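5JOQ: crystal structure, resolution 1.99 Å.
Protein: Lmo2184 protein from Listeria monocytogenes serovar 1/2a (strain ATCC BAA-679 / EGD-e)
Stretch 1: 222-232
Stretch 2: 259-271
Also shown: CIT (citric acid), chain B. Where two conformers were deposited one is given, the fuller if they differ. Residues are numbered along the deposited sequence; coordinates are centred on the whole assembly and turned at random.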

ATOM      1  N   ASP A 222       4.344 -10.698  27.159  1.00 13.79           N
ATOM      2  CA  ASP A 222       5.091  -9.515  27.591  1.00 14.76           C
ATOM      3  C   ASP A 222       5.181  -8.487  26.469  1.00 14.33           C
ATOM      4  O   ASP A 222       5.091  -7.273  26.698  1.00 13.93           O
ATOM      5  CB  ASP A 222       6.497  -9.931  28.005  1.00 15.77           C
ATOM      6  CG  ASP A 222       6.511 -10.763  29.275  1.00 21.76           C
ATOM      7  OD1 ASP A 222       5.742 -10.436  30.182  1.00 19.75           O
ATOM      8  OD2 ASP A 222       7.286 -11.742  29.337  1.00 18.21           O
ATOM      9  N   ILE A 223       5.386  -8.957  25.248  1.00 10.88           N
ATOM     10  CA  ILE A 223       5.663  -8.119  24.085  1.00 11.06           C
ATOM     11  C   ILE A 223       4.778  -8.553  22.933  1.00 13.94           C
ATOM     12  O   ILE A 223       4.580  -9.757  22.720  1.00 12.17           O
ATOM     13  CB  ILE A 223       7.141  -8.243  23.664  1.00 13.49           C
ATOM     14  CG1 ILE A 223       8.063  -7.698  24.756  1.00 14.99           C
ATOM     15  CG2 ILE A 223       7.404  -7.552  22.301  1.00 13.12           C
ATOM     16  CD1 ILE A 223       9.564  -8.139  24.558  1.00 17.69           C
ATOM     17  N   ILE A 224       4.277  -7.584  22.150  1.00 10.57           N
ATOM     18  CA  ILE A 224       3.605  -7.909  20.887  1.00 10.09           C
ATOM     19  C   ILE A 224       4.416  -7.308  19.749  1.00  9.82           C
ATOM     20  O   ILE A 224       4.826  -6.145  19.835  1.00 12.06           O
ATOM     21  CB  ILE A 224       2.155  -7.404  20.852  1.00  9.35           C
ATOM     22  CG1 ILE A 224       1.336  -8.042  22.000  1.00 11.83           C
ATOM     23  CG2 ILE A 224       1.523  -7.682  19.445  1.00  9.62           C
ATOM     24  CD1 ILE A 224      -0.063  -7.395  22.178  1.00 11.62           C
ATOM     25  N   LEU A 225       4.705  -8.125  18.728  1.00  8.85           N
ATOM     26  CA  LEU A 225       5.377  -7.714  17.503  1.00 11.14           C
ATOM     27  C   LEU A 225       4.382  -7.810  16.357  1.00 13.91           C
ATOM     28  O   LEU A 225       3.600  -8.764  16.300  1.00 12.98           O
ATOM     29  CB  LEU A 225       6.589  -8.611  17.169  1.00 12.12           C
ATOM     30  CG  LEU A 225       7.648  -8.793  18.263  1.00 12.74           C
ATOM     31  CD1 LEU A 225       8.794  -9.688  17.739  1.00 10.73           C
ATOM     32  CD2 LEU A 225       8.188  -7.411  18.741  1.00 10.97           C
ATOM     33  N   ARG A 226       4.407  -6.821  15.446  1.00 10.03           N
ATOM     34  CA  ARG A 226       3.495  -6.808  14.301  1.00 10.04           C
ATOM     35  C   ARG A 226       4.284  -6.634  13.013  1.00 12.50           C
ATOM     36  O   ARG A 226       5.264  -5.893  12.976  1.00 13.08           O
ATOM     37  CB  ARG A 226       2.447  -5.657  14.410  1.00 10.99           C
ATOM     38  CG  ARG A 226       1.509  -5.769  15.647  1.00 12.08           C
ATOM     39  CD  ARG A 226       0.471  -4.571  15.653  1.00 12.33           C
ATOM     40  NE  ARG A 226       1.174  -3.275  15.753  1.00 13.37           N
ATOM     41  CZ  ARG A 226       0.769  -2.270  16.518  1.00 13.36           C
ATOM     42  NH1 ARG A 226      -0.330  -2.413  17.255  1.00 14.41           N
ATOM     43  NH2 ARG A 226       1.470  -1.144  16.584  1.00 13.99           N
ATOM     44  N   ALA A 227       3.864  -7.329  11.959  1.00 12.81           N
ATOM     45  CA  ALA A 227       4.480  -7.203  10.639  1.00 14.21           C
ATOM     46  C   ALA A 227       3.377  -7.006   9.605  1.00 15.55           C
ATOM     47  O   ALA A 227       2.444  -7.812   9.533  1.00 14.60           O
ATOM     48  CB  ALA A 227       5.304  -8.454  10.279  1.00 14.22           C
ATOM     49  N   ALA A 228       3.498  -5.958   8.787  1.00 12.79           N
ATOM     50  CA  ALA A 228       2.615  -5.757   7.642  1.00 14.71           C
ATOM     51  C   ALA A 228       3.514  -5.709   6.416  1.00 14.93           C
ATOM     52  O   ALA A 228       3.861  -4.632   5.943  1.00 16.15           O
ATOM     53  CB  ALA A 228       1.783  -4.490   7.798  1.00 14.33           C
ATOM     54  N   HIS A 229       3.919  -6.889   5.930  1.00 10.98           N
ATOM     55  CA  HIS A 229       4.938  -6.967   4.893  1.00 12.16           C
ATOM     56  C   HIS A 229       4.501  -6.203   3.638  1.00 15.00           C
ATOM     57  O   HIS A 229       3.399  -6.416   3.135  1.00 12.60           O
ATOM     58  CB  HIS A 229       5.189  -8.438   4.563  1.00 13.12           C
ATOM     59  CG  HIS A 229       5.621  -9.246   5.763  1.00 14.24           C
ATOM     60  ND1 HIS A 229       6.786  -8.988   6.446  1.00 13.45           N
ATOM     61  CD2 HIS A 229       5.043 -10.301   6.394  1.00 14.21           C
ATOM     62  CE1 HIS A 229       6.920  -9.857   7.441  1.00 12.56           C
ATOM     63  NE2 HIS A 229       5.878 -10.672   7.425  1.00 11.69           N
ATOM     64  N   GLY A 230       5.376  -5.330   3.127  1.00 14.24           N
ATOM     65  CA  GLY A 230       5.097  -4.539   1.940  1.00 14.71           C
ATOM     66  C   GLY A 230       4.286  -3.277   2.170  1.00 16.13           C
ATOM     67  O   GLY A 230       4.107  -2.503   1.230  1.00 14.73           O
ATOM     68  N   MET A 231       3.796  -3.052   3.348  1.00 13.86           N
ATOM     69  CA  MET A 231       2.859  -1.946   3.531  1.00 15.22           C
ATOM     70  C   MET A 231       3.611  -0.661   3.889  1.00 14.53           C
ATOM     71  O   MET A 231       4.552  -0.707   4.693  1.00 15.17           O
ATOM     72  CB  MET A 231       1.877  -2.305   4.652  1.00 18.77           C
ATOM     73  CG  MET A 231       0.699  -1.407   4.794  1.00 21.65           C
ATOM     74  SD  MET A 231      -0.494  -1.625   3.423  1.00 23.48           S
ATOM     75  CE  MET A 231      -1.340  -3.090   3.973  1.00 21.72           C
ATOM     76  N   PRO A 232       3.240   0.503   3.329  1.00 18.64           N
ATOM     77  CA  PRO A 232       3.944   1.742   3.682  1.00 22.01           C
ATOM     78  C   PRO A 232       3.843   2.019   5.175  1.00 19.41           C
ATOM     79  O   PRO A 232       2.815   1.753   5.807  1.00 14.99           O
ATOM     80  CB  PRO A 232       3.214   2.832   2.872  1.00 18.74           C
ATOM     81  CG  PRO A 232       2.544   2.088   1.726  1.00 19.14           C
ATOM     82  CD  PRO A 232       2.149   0.740   2.354  1.00 16.85           C
ATOM     83  N   ARG A 259       4.485  -1.990  25.039  0.61 15.40           N
ATOM     84  CA  ARG A 259       5.403  -3.027  24.585  0.61 14.28           C
ATOM     85  C   ARG A 259       4.894  -3.666  23.288  0.61 14.66           C
ATOM     86  O   ARG A 259       4.927  -4.891  23.124  0.61 12.19           O
ATOM     87  CB  ARG A 259       5.590  -4.079  25.688  0.61 14.52           C
ATOM     88  CG  ARG A 259       6.010  -3.483  27.074  0.61 18.20           C
ATOM     89  CD  ARG A 259       6.509  -4.566  28.069  0.61 21.59           C
ATOM     90  NE  ARG A 259       7.795  -5.151  27.669  0.61 24.15           N
ATOM     91  CZ  ARG A 259       8.437  -6.118  28.333  0.61 22.18           C
ATOM     92  NH1 ARG A 259       7.915  -6.617  29.438  0.61 20.15           N
ATOM     93  NH2 ARG A 259       9.604  -6.584  27.885  0.61 18.80           N
ATOM     94  N   VAL A 260       4.416  -2.842  22.357  1.00 12.76           N
ATOM     95  CA  VAL A 260       3.961  -3.296  21.054  1.00 14.16           C
ATOM     96  C   VAL A 260       4.858  -2.636  20.021  1.00 17.85           C
ATOM     97  O   VAL A 260       5.009  -1.407  20.027  1.00 16.79           O
ATOM     98  CB  VAL A 260       2.485  -2.930  20.803  1.00 14.29           C
ATOM     99  CG1 VAL A 260       2.017  -3.527  19.448  1.00 12.54           C
ATOM    100  CG2 VAL A 260       1.598  -3.389  21.977  1.00 11.19           C
ATOM    101  N   TYR A 261       5.472  -3.443  19.144  1.00 12.74           N
ATOM    102  CA  TYR A 261       6.413  -2.929  18.155  1.00 11.26           C
ATOM    103  C   TYR A 261       5.937  -3.292  16.763  1.00 13.67           C
ATOM    104  O   TYR A 261       5.514  -4.425  16.522  1.00 15.55           O
ATOM    105  CB  TYR A 261       7.823  -3.531  18.370  1.00 13.22           C
ATOM    106  CG  TYR A 261       8.365  -3.217  19.727  1.00 18.60           C
ATOM    107  CD1 TYR A 261       8.127  -4.058  20.799  1.00 17.62           C
ATOM    108  CD2 TYR A 261       9.119  -2.063  19.944  1.00 25.43           C
ATOM    109  CE1 TYR A 261       8.620  -3.767  22.087  1.00 20.72           C
ATOM    110  CE2 TYR A 261       9.635  -1.757  21.243  1.00 25.69           C
ATOM    111  CZ  TYR A 261       9.354  -2.610  22.305  1.00 27.05           C
ATOM    112  OH  TYR A 261       9.828  -2.336  23.580  1.00 30.01           O
ATOM    113  N   ASP A 262       6.102  -2.369  15.832  1.00 15.02           N
ATOM    114  CA  ASP A 262       5.932  -2.668  14.415  1.00 13.11           C
ATOM    115  C   ASP A 262       7.287  -3.019  13.829  1.00 13.33           C
ATOM    116  O   ASP A 262       8.242  -2.238  13.945  1.00 15.49           O
ATOM    117  CB  ASP A 262       5.333  -1.465  13.693  1.00 12.81           C
ATOM    118  CG  ASP A 262       3.908  -1.255  14.094  1.00 16.77           C
ATOM    119  OD1 ASP A 262       3.137  -2.215  13.882  1.00 14.63           O
ATOM    120  OD2 ASP A 262       3.587  -0.188  14.660  1.00 15.10           O
ATOM    121  N   LEU A 263       7.382  -4.184  13.223  1.00 16.64           N
ATOM    122  CA  LEU A 263       8.656  -4.631  12.681  1.00 17.53           C
ATOM    123  C   LEU A 263       8.909  -3.908  11.369  1.00 21.47           C
ATOM    124  O   LEU A 263       8.055  -3.921  10.475  1.00 22.49           O
ATOM    125  CB  LEU A 263       8.644  -6.142  12.461  1.00 15.29           C
ATOM    126  CG  LEU A 263       8.497  -6.988  13.730  1.00 15.98           C
ATOM    127  CD1 LEU A 263       8.442  -8.468  13.323  1.00 13.05           C
ATOM    128  CD2 LEU A 263       9.687  -6.769  14.710  1.00 17.37           C
ATOM    129  N   ASP A 264      10.075  -3.281  11.245  1.00 21.14           N
ATOM    130  CA  ASP A 264      10.367  -2.537  10.019  1.00 26.86           C
ATOM    131  C   ASP A 264      10.199  -3.463   8.816  1.00 23.55           C
ATOM    132  O   ASP A 264      10.959  -4.406   8.651  1.00 18.16           O
ATOM    133  CB  ASP A 264      11.785  -1.983  10.036  1.00 31.18           C
ATOM    134  CG  ASP A 264      12.108  -1.175   8.788  1.00 40.63           C
ATOM    135  OD1 ASP A 264      11.264  -1.097   7.850  1.00 39.34           O
ATOM    136  OD2 ASP A 264      13.227  -0.625   8.745  1.00 44.18           O
ATOM    137  N   GLU A 265       9.198  -3.203   8.004  1.00 28.54           N
ATOM    138  CA  GLU A 265       8.858  -4.061   6.887  1.00 28.93           C
ATOM    139  C   GLU A 265      10.035  -4.214   5.940  1.00 26.53           C
ATOM    140  O   GLU A 265      10.214  -5.228   5.293  1.00 23.96           O
ATOM    141  CB  GLU A 265       7.607  -3.508   6.197  1.00 37.96           C
ATOM    142  CG  GLU A 265       7.254  -4.152   4.893  1.00 38.10           C
ATOM    143  CD  GLU A 265       7.965  -3.511   3.745  1.00 39.14           C
ATOM    144  OE1 GLU A 265       8.273  -2.314   3.831  1.00 41.44           O
ATOM    145  OE2 GLU A 265       8.209  -4.214   2.765  1.00 44.94           O
ATOM    146  N   ASN A 266      10.809  -3.157   5.781  0.53 28.46           N
ATOM    147  CA  ASN A 266      11.945  -3.161   4.874  0.53 32.00           C
ATOM    148  C   ASN A 266      13.020  -4.148   5.307  0.53 30.94           C
ATOM    149  O   ASN A 266      13.783  -4.643   4.471  0.53 32.78           O
ATOM    150  CB  ASN A 266      12.520  -1.746   4.782  0.53 37.41           C
ATOM    151  CG  ASN A 266      12.277  -1.116   3.441  0.53 42.01           C
ATOM    152  OD1 ASN A 266      13.074  -1.277   2.520  0.53 44.93           O
ATOM    153  ND2 ASN A 266      11.167  -0.403   3.313  0.53 42.07           N
ATOM    154  N   LEU A 267      13.099  -4.450   6.600  1.00 25.76           N
ATOM    155  CA  LEU A 267      14.120  -5.327   7.144  1.00 18.53           C
ATOM    156  C   LEU A 267      13.601  -6.709   7.539  1.00 19.34           C
ATOM    157  O   LEU A 267      14.336  -7.686   7.411  1.00 24.29           O
ATOM    158  CB  LEU A 267      14.762  -4.664   8.378  1.00 24.28           C
ATOM    159  CG  LEU A 267      15.799  -5.427   9.211  1.00 23.45           C
ATOM    160  CD1 LEU A 267      17.045  -5.735   8.388  1.00 21.76           C
ATOM    161  CD2 LEU A 267      16.188  -4.562  10.410  1.00 24.47           C
ATOM    162  N   PHE A 268      12.354  -6.815   7.998  1.00 16.17           N
ATOM    163  CA  PHE A 268      11.731  -8.072   8.429  1.00 15.00           C
ATOM    164  C   PHE A 268      10.749  -8.553   7.345  1.00 18.07           C
ATOM    165  O   PHE A 268       9.559  -8.218   7.375  1.00 16.12           O
ATOM    166  CB  PHE A 268      10.983  -7.859   9.758  1.00 13.81           C
ATOM    167  CG  PHE A 268      11.893  -7.557  10.927  1.00 14.39           C
ATOM    168  CD1 PHE A 268      12.408  -8.589  11.696  1.00 12.83           C
ATOM    169  CD2 PHE A 268      12.192  -6.250  11.264  1.00 14.21           C
ATOM    170  CE1 PHE A 268      13.247  -8.328  12.782  1.00 13.49           C
ATOM    171  CE2 PHE A 268      13.036  -5.960  12.362  1.00 16.18           C
ATOM    172  CZ  PHE A 268      13.568  -7.012  13.103  1.00 13.02           C
ATOM    173  N   GLY A 269      11.221  -9.354   6.413  1.00 17.11           N
ATOM    174  CA  GLY A 269      10.311  -9.910   5.431  1.00 15.41           C
ATOM    175  C   GLY A 269       9.602 -11.164   5.938  1.00 15.62           C
ATOM    176  O   GLY A 269       9.908 -11.675   7.014  1.00 14.55           O
ATOM    177  N   MET A 270       8.657 -11.667   5.130  1.00 12.84           N
ATOM    178  CA  MET A 270       7.910 -12.863   5.514  1.00 12.94           C
ATOM    179  C   MET A 270       8.808 -14.101   5.536  1.00 12.42           C
ATOM    180  O   MET A 270       8.552 -15.032   6.311  1.00 13.05           O
ATOM    181  CB  MET A 270       6.744 -13.098   4.550  1.00 18.74           C
ATOM    182  CG  MET A 270       5.548 -13.758   5.218  1.00 25.08           C
ATOM    183  SD  MET A 270       4.076 -13.807   4.133  1.00 33.98           S
ATOM    184  CE  MET A 270       4.498 -15.309   3.238  1.00 19.79           C
ATOM    185  N   THR A 271       9.813 -14.150   4.671  1.00 12.69           N
ATOM    186  CA  THR A 271      10.741 -15.277   4.636  1.00 14.74           C
ATOM    187  C   THR A 271      12.176 -14.765   4.701  1.00 17.37           C
ATOM    188  O   THR A 271      12.433 -13.559   4.570  1.00 11.58           O
ATOM    189  CB  THR A 271      10.528 -16.148   3.396  1.00 14.58           C
ATOM    190  OG1 THR A 271      10.597 -15.340   2.211  1.00 15.67           O
ATOM    191  CG2 THR A 271       9.164 -16.847   3.472  1.00 15.78           C
TER
HETATM  192  C1  CIT B 301      10.017  -9.147  30.235  1.00 65.30           C
HETATM  193  O1  CIT B 301      10.509  -8.333  29.424  1.00 63.11           O
HETATM  194  O2  CIT B 301       8.888  -8.887  30.700  1.00 62.35           O
HETATM  195  C2  CIT B 301      10.770 -10.410  30.613  1.00 73.63           C
HETATM  196  C3  CIT B 301      10.472 -10.912  32.031  1.00 83.15           C
HETATM  197  O7  CIT B 301       9.324 -11.801  31.918  1.00 84.81           O
HETATM  198  C4  CIT B 301      11.647 -11.716  32.598  1.00 89.08           C
HETATM  199  C5  CIT B 301      11.343 -12.260  33.986  1.00 92.45           C
HETATM  200  O3  CIT B 301      11.338 -11.512  34.992  1.00 92.93           O
HETATM  201  O4  CIT B 301      11.111 -13.479  34.157  1.00 93.66           O
HETATM  202  C6  CIT B 301      10.173  -9.727  32.954  1.00 82.77           C
HETATM  203  O5  CIT B 301      11.107  -8.993  33.341  1.00 82.07           O
HETATM  204  O6  CIT B 301       9.007  -9.453  33.320  1.00 82.23           O
HETATM  205  O   HOH W   1       5.328  -3.753   9.762  1.00 23.05           O
HETATM  206  O   HOH W   2       8.257  -7.180   4.576  1.00 18.80           O

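How do the two backbones run beside each other? They form a parallel pair of strands, 223-227 alongside a short strand beginning at Val260, with axes 4.8 Å apart at closest approach and directions differing by 20°. Parallel strands bond in a staggered ladder, in which one residue reaches two residues of its neighbour. Ile224 N donates to Arg259 O and Ile224 O accepts from Tyr261 N, both at 2.9 Å; Arg226 then repeats the pattern, its N donating to Tyr261 O at 2.9 Å and its O accepting from Leu263 N at 2.7 Å. Between these rungs lie CA-H...O contacts, such as Val260 CA to Ile224 O at 3.2 Å.

What do the side chains do on the faces of this ladder? Leu225 and Tyr261 share one face, where Leu225 CD2 lies 3.9 Å from Tyr261 CB. Ile223 CG2 meets the edge of the tyrosine ring, 3.9 Å from Tyr261 CD1, and Leu263 extends the apolar patch with its CG 4.3 Å from Leu225 CB. On the other face, Ile224 and Val260 pair beside Arg226 and Asp262. There the arginine and aspartate, in register, form a two-pronged salt bridge: Arg226 NE donates to Asp262 OD1 at 2.9 Å and Arg226 NH2 to Asp262 OD2 at 3.0 Å. Val260 CG1 covers one face of the guanidinium, 3.4 Å from Arg226 NH1, leaving its edge to the carboxylate.

How is contact kept beyond the ladder? Water 1 bridges the two stretches, accepting from Ala228 N at 3.0 Å and donating to Leu263 O at 2.8 Å. Stretch 1 then enters a type II turn from Ala228 to Met231, closed by Met231 N donating to Ala228 O at 3.0 Å; Gly230 supplies the positive phi that glycine readily adopts. The His229 ring reaches across to stretch 2. Its ND1 is 3.0 Å from Phe268 O, near the ring plane, while Met270 CB sits over the ring face, 4.0 Å from the centroid, in a CH-pi contact.

What holds the opposite end, at Arg259? The guanidinium lies against stretch 1 with one face, bringing Arg259 NH2 within 3.7 Å of Ile223 CG1, so its edge is free for citrate, probably from the crystallisation liquor. Arg259 NH1 donates to CIT O2 at 2.8 Å, and Arg259 NH2 makes a very short bond to CIT O1, 2.5 Å. Citrate also touches stretch 1 through a weak hydrogen bond from CIT O7 to Asp222 OD2 at 3.3 Å, thereby linking the two stretches.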